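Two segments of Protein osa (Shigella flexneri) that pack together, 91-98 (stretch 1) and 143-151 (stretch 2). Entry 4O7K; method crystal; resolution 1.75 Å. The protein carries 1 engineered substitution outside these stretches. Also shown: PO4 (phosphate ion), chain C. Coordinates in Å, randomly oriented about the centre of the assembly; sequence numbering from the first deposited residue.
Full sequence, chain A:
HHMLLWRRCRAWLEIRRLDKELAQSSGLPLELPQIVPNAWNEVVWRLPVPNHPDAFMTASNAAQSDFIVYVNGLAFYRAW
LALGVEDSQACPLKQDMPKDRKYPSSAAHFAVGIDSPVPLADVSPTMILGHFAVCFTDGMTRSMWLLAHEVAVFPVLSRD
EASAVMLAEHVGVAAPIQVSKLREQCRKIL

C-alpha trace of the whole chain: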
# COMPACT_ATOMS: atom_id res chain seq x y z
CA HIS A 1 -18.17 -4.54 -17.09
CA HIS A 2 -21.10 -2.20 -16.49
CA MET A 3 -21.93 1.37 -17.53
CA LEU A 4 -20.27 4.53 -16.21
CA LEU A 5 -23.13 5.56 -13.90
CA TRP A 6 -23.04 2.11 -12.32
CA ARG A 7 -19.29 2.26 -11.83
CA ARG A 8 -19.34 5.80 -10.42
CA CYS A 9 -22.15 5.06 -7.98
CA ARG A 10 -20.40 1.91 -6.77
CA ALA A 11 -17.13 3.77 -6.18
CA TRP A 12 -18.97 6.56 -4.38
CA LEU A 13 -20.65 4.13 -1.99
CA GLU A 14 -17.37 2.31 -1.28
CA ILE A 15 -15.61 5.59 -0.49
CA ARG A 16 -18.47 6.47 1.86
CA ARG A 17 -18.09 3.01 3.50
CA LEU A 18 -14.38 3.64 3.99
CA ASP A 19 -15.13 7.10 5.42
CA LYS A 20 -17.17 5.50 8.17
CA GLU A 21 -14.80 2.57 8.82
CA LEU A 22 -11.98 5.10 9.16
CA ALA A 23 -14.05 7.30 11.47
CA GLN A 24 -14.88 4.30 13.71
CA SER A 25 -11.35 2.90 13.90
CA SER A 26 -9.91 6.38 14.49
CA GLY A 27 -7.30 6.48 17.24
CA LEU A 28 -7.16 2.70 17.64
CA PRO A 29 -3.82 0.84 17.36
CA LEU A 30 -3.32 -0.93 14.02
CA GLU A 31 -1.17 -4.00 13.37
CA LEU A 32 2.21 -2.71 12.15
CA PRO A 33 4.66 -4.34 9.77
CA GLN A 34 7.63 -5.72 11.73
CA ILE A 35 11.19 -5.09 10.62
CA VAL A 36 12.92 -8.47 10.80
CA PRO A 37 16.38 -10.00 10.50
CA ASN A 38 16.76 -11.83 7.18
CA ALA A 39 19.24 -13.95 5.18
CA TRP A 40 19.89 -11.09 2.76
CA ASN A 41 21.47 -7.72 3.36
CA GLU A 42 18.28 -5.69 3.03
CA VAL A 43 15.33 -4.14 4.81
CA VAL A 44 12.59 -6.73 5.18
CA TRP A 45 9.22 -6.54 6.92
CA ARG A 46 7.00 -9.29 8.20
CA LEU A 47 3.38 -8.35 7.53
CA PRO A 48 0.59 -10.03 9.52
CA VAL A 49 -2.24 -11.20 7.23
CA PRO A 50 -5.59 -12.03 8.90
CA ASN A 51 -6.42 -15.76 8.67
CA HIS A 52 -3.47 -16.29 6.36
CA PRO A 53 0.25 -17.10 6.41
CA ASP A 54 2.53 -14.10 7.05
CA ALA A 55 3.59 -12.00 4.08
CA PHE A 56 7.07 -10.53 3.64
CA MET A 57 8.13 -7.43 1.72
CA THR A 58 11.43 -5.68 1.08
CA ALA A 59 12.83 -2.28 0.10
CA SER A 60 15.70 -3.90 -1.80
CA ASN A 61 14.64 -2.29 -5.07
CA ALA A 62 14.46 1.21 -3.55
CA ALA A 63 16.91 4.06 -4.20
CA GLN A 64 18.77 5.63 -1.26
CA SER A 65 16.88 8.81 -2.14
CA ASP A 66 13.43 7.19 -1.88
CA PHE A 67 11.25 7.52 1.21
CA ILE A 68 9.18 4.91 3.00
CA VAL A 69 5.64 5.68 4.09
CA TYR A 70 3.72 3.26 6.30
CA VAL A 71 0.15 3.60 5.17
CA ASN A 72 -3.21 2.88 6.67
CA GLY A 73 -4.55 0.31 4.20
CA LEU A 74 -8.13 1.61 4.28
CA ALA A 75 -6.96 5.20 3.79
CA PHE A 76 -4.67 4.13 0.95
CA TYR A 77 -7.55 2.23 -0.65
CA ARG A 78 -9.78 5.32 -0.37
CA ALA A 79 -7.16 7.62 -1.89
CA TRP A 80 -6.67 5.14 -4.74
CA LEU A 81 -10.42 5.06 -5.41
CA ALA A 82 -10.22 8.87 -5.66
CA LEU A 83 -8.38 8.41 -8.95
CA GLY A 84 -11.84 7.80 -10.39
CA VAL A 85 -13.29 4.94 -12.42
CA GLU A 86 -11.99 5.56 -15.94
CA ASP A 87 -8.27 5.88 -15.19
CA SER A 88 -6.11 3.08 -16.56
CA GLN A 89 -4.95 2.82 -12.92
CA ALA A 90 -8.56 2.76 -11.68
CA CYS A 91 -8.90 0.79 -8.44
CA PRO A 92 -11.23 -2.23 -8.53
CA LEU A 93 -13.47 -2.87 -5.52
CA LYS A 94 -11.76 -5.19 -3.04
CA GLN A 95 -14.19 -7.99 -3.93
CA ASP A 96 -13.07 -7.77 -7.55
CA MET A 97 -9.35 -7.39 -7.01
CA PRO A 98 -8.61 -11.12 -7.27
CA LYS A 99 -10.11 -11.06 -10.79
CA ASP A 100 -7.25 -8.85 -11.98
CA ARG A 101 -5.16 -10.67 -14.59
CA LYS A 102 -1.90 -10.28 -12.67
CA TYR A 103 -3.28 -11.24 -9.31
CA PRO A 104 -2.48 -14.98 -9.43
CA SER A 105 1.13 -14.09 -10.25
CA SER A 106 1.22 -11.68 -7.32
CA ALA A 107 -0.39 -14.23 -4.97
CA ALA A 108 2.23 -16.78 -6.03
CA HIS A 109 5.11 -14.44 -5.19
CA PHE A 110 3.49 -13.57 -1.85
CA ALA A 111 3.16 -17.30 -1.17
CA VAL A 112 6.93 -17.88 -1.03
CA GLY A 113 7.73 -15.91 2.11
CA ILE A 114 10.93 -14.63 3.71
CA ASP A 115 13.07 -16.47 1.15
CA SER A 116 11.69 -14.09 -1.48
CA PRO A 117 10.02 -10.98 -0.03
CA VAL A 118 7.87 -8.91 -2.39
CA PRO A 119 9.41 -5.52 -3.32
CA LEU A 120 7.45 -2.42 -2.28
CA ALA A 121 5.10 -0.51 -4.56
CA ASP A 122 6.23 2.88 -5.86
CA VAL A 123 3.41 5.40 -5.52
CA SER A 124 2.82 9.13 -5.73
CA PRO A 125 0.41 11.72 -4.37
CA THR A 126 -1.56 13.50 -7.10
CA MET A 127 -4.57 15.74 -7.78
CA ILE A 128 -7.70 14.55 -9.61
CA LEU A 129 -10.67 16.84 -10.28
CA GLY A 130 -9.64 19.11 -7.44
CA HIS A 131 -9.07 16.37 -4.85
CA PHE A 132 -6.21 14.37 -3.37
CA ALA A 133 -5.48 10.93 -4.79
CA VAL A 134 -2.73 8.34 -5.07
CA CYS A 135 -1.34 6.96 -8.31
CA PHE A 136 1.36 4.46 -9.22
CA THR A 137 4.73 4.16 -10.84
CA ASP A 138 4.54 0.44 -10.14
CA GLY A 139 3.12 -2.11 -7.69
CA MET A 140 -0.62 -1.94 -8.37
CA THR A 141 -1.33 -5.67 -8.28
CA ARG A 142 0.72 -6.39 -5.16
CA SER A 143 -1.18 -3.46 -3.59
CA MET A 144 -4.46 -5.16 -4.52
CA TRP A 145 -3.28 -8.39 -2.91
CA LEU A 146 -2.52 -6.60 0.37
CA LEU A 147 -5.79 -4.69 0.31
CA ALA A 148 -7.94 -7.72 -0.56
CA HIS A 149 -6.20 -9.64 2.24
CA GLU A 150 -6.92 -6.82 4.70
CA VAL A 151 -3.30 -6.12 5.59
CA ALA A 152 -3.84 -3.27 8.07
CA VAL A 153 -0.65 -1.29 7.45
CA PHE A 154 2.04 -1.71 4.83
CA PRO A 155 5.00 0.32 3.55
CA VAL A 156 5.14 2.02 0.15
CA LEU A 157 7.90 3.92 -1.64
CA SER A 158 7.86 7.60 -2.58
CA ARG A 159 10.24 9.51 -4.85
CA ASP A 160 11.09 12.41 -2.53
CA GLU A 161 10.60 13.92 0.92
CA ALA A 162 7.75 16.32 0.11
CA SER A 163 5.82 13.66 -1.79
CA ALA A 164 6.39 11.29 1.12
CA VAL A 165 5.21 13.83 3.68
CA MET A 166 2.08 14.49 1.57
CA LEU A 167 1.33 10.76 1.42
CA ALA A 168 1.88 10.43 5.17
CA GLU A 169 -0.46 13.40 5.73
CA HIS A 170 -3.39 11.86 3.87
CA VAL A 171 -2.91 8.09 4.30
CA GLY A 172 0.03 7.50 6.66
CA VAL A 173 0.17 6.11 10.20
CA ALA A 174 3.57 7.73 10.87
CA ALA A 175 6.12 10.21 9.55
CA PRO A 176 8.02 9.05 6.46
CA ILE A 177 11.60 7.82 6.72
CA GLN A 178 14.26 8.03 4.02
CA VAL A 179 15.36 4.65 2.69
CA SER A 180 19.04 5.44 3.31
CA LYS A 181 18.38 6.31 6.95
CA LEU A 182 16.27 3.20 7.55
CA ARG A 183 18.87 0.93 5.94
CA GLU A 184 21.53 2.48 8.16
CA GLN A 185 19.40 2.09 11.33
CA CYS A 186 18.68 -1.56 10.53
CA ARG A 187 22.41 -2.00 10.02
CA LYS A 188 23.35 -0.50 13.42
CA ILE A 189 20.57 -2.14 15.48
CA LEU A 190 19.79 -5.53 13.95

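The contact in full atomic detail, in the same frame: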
# COMPACT_ATOMS: atom_id res chain seq x y z
N CYS A 91 -8.91 1.84 -9.46
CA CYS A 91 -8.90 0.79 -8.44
C CYS A 91 -10.18 -0.03 -8.46
O CYS A 91 -11.27 0.53 -8.32
CB CYS A 91 -8.71 1.41 -7.07
SG CYS A 91 -8.56 0.20 -5.77
N PRO A 92 -10.06 -1.35 -8.66
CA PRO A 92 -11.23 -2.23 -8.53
C PRO A 92 -11.75 -2.23 -7.09
O PRO A 92 -10.98 -1.91 -6.18
CB PRO A 92 -10.69 -3.62 -8.91
CG PRO A 92 -9.37 -3.38 -9.57
CD PRO A 92 -8.83 -2.11 -8.97
N LEU A 93 -13.02 -2.57 -6.88
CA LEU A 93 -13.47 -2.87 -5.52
C LEU A 93 -12.67 -4.05 -5.00
O LEU A 93 -12.24 -4.91 -5.78
CB LEU A 93 -14.96 -3.19 -5.48
CG LEU A 93 -16.00 -2.10 -5.77
CD1 LEU A 93 -17.38 -2.66 -5.52
CD2 LEU A 93 -15.76 -0.86 -4.94
N LYS A 94 -12.46 -4.09 -3.69
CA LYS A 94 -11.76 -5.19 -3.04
C LYS A 94 -12.27 -6.55 -3.51
O LYS A 94 -11.49 -7.40 -3.91
CB LYS A 94 -11.91 -5.08 -1.52
CG LYS A 94 -10.61 -4.90 -0.80
CD LYS A 94 -10.80 -4.14 0.52
CE LYS A 94 -11.44 -5.00 1.59
NZ LYS A 94 -11.46 -4.29 2.90
N GLN A 95 -13.59 -6.72 -3.52
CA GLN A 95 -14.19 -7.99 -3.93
C GLN A 95 -13.80 -8.42 -5.34
O GLN A 95 -13.87 -9.60 -5.66
CB GLN A 95 -15.72 -7.92 -3.83
CG GLN A 95 -16.35 -6.74 -4.55
CD GLN A 95 -17.85 -6.62 -4.28
OE1 GLN A 95 -18.68 -7.13 -5.04
NE2 GLN A 95 -18.20 -5.95 -3.18
N ASP A 96 -13.39 -7.47 -6.17
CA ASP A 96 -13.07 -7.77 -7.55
C ASP A 96 -11.58 -7.81 -7.81
O ASP A 96 -11.13 -8.18 -8.90
CB ASP A 96 -13.73 -6.75 -8.49
CG ASP A 96 -15.23 -6.80 -8.43
OD1 ASP A 96 -15.78 -7.92 -8.33
OD2 ASP A 96 -15.87 -5.73 -8.47
N MET A 97 -10.79 -7.42 -6.82
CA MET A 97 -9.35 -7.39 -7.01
C MET A 97 -8.76 -8.75 -7.41
O MET A 97 -7.88 -8.79 -8.26
CB MET A 97 -8.66 -6.87 -5.74
CG MET A 97 -8.77 -5.36 -5.59
SD MET A 97 -8.09 -4.79 -4.02
CE MET A 97 -8.55 -3.06 -4.06
N PRO A 98 -9.26 -9.87 -6.84
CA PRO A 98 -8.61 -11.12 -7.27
C PRO A 98 -8.88 -11.48 -8.73
O PRO A 98 -8.20 -12.36 -9.25
CB PRO A 98 -9.21 -12.17 -6.33
CG PRO A 98 -9.58 -11.41 -5.10
CD PRO A 98 -10.10 -10.09 -5.64
N SER A 143 -0.35 -4.30 -4.46
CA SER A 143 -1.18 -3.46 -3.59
C SER A 143 -2.59 -4.02 -3.45
O SER A 143 -3.18 -4.00 -2.36
CB SER A 143 -1.25 -2.01 -4.12
OG SER A 143 0.01 -1.36 -4.08
N MET A 144 -3.14 -4.53 -4.56
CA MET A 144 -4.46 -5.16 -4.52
C MET A 144 -4.46 -6.39 -3.61
O MET A 144 -5.41 -6.62 -2.86
CB MET A 144 -4.91 -5.57 -5.92
CG MET A 144 -5.15 -4.41 -6.88
SD MET A 144 -5.73 -5.06 -8.46
CE MET A 144 -5.58 -3.61 -9.52
N TRP A 145 -3.40 -7.17 -3.71
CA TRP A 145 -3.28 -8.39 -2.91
C TRP A 145 -3.36 -8.02 -1.43
O TRP A 145 -4.17 -8.58 -0.69
CB TRP A 145 -1.97 -9.13 -3.23
CG TRP A 145 -1.86 -10.51 -2.60
CD1 TRP A 145 -2.20 -11.71 -3.17
CD2 TRP A 145 -1.39 -10.82 -1.28
NE1 TRP A 145 -1.97 -12.74 -2.29
CE2 TRP A 145 -1.47 -12.22 -1.12
CE3 TRP A 145 -0.90 -10.04 -0.22
CZ2 TRP A 145 -1.08 -12.86 0.05
CZ3 TRP A 145 -0.52 -10.68 0.95
CH2 TRP A 145 -0.61 -12.08 1.07
N LEU A 146 -2.57 -7.03 -1.03
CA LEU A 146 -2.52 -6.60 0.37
C LEU A 146 -3.87 -6.08 0.83
O LEU A 146 -4.34 -6.41 1.91
CB LEU A 146 -1.44 -5.53 0.58
CG LEU A 146 0.03 -5.94 0.38
CD1 LEU A 146 0.89 -4.71 0.10
CD2 LEU A 146 0.56 -6.67 1.60
N LEU A 147 -4.50 -5.28 -0.02
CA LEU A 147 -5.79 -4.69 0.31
C LEU A 147 -6.89 -5.76 0.42
O LEU A 147 -7.67 -5.77 1.39
CB LEU A 147 -6.16 -3.64 -0.73
CG LEU A 147 -5.35 -2.36 -0.64
CD1 LEU A 147 -5.80 -1.39 -1.73
CD2 LEU A 147 -5.50 -1.74 0.76
N ALA A 148 -6.93 -6.66 -0.55
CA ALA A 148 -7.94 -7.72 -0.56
C ALA A 148 -7.74 -8.66 0.61
O ALA A 148 -8.69 -9.27 1.10
CB ALA A 148 -7.90 -8.49 -1.89
N HIS A 149 -6.50 -8.78 1.09
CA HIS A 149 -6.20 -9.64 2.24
C HIS A 149 -6.28 -8.89 3.57
O HIS A 149 -5.96 -9.43 4.63
CB HIS A 149 -4.83 -10.29 2.10
CG HIS A 149 -4.81 -11.44 1.14
ND1 HIS A 149 -4.59 -11.27 -0.21
CD2 HIS A 149 -5.00 -12.77 1.33
CE1 HIS A 149 -4.64 -12.45 -0.81
NE2 HIS A 149 -4.88 -13.37 0.11
N GLU A 150 -6.72 -7.63 3.50
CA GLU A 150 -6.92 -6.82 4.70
C GLU A 150 -5.65 -6.65 5.53
O GLU A 150 -5.70 -6.68 6.75
CB GLU A 150 -8.01 -7.45 5.58
CG GLU A 150 -9.26 -7.89 4.84
CD GLU A 150 -10.24 -6.76 4.66
OE1 GLU A 150 -9.95 -5.64 5.13
OE2 GLU A 150 -11.32 -7.00 4.07
N VAL A 151 -4.51 -6.49 4.87
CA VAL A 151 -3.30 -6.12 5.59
C VAL A 151 -3.51 -4.69 6.10
O VAL A 151 -3.76 -3.76 5.31
CB VAL A 151 -2.06 -6.21 4.70
CG1 VAL A 151 -0.83 -5.77 5.47
CG2 VAL A 151 -1.91 -7.63 4.18
P PO4 C . -3.78 -16.33 -1.48
O1 PO4 C . -3.96 -15.23 -2.52
O2 PO4 C . -4.65 -16.06 -0.28
O3 PO4 C . -4.15 -17.67 -2.07
O4 PO4 C . -2.33 -16.38 -1.06
O HOH W 1 -8.41 -3.69 2.98

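The strongest link between the two stretches is a salt bridge at one end of the contact, where the ammonium group of Lys94 meets the carboxylate of Glu150. Lys94 NZ lies 3.0 Å from Glu150 OE1 and 3.0 Å from Glu150 OE2, so the amine faces both oxygens; each hydrogen bond is weak, within a pairing of opposite charges. Both side chains start sideways to the partner stretch, and their ends come nearer. Lys94 does so with an off-well chi1 of -118°, while Glu150 bends through two m rotamers from a backbone with positive phi (59°), just past the end of the helix. Water 1 ties the same amine to the helix end: it accepts from Lys94 NZ at 3.1 Å and donates to Leu147 O at 2.7 Å. That carbonyl also accepts the backbone hydrogen bond from Glu150 N (3.0 Å between Glu150 N and Leu147 O), so the turn carrying the acid and the water bridge share one acceptor.

Inward from the charges, the aliphatic part of Lys94 lies along the last helical turn, with Lys94 CG 3.9 Å from Ala148 CA. The CA atoms of Lys94 and Ala148 are 5.2 Å apart and those of Met97 and Met144 5.9 Å, so stretch 1 advances as stretch 2 goes back. Stretch 1 runs as a loop into a 3-10 segment at 94-98, whose first turn is held by Met97 N to Lys94 O at 3.0 Å; Lys94 and Met97, three residues apart, both meet helix 143-148.

Met97 is the apolar centre. Its CA-to-CB bond points toward the helix, and its extended side chain (m, t, t) lays Met97 SD 3.4 Å from Met144 O, an oxygen that already accepts the backbone hydrogen bond from Ala148 N at 2.8 Å. Met97 SD also sits 3.8 Å from Met144 CB, Met97 CE reaches Leu147 CD1 at 4.0 Å, and Met97 CB lies 4.2 Å from Ala148 CB. Met144, also m, t, t, has its CA-to-CB bond toward stretch 1 and sets its methyl against the proline ring, with Met144 CE 3.6 Å from Pro92 CD. These contacts contribute to a modest buried area of 399 Å², summed over both sides.

Trp145 and His149 point their CA-to-CB bonds away from stretch 1. His149 ND1 donates to Trp145 O at 2.8 Å, leaving the other ring nitrogen to bind phosphate: His149 NE2 donates to PO4 O2 at 2.7 Å, and Trp145 NE1 to PO4 O1 at 3.2 Å. The ion probably comes from the crystallisation liquor.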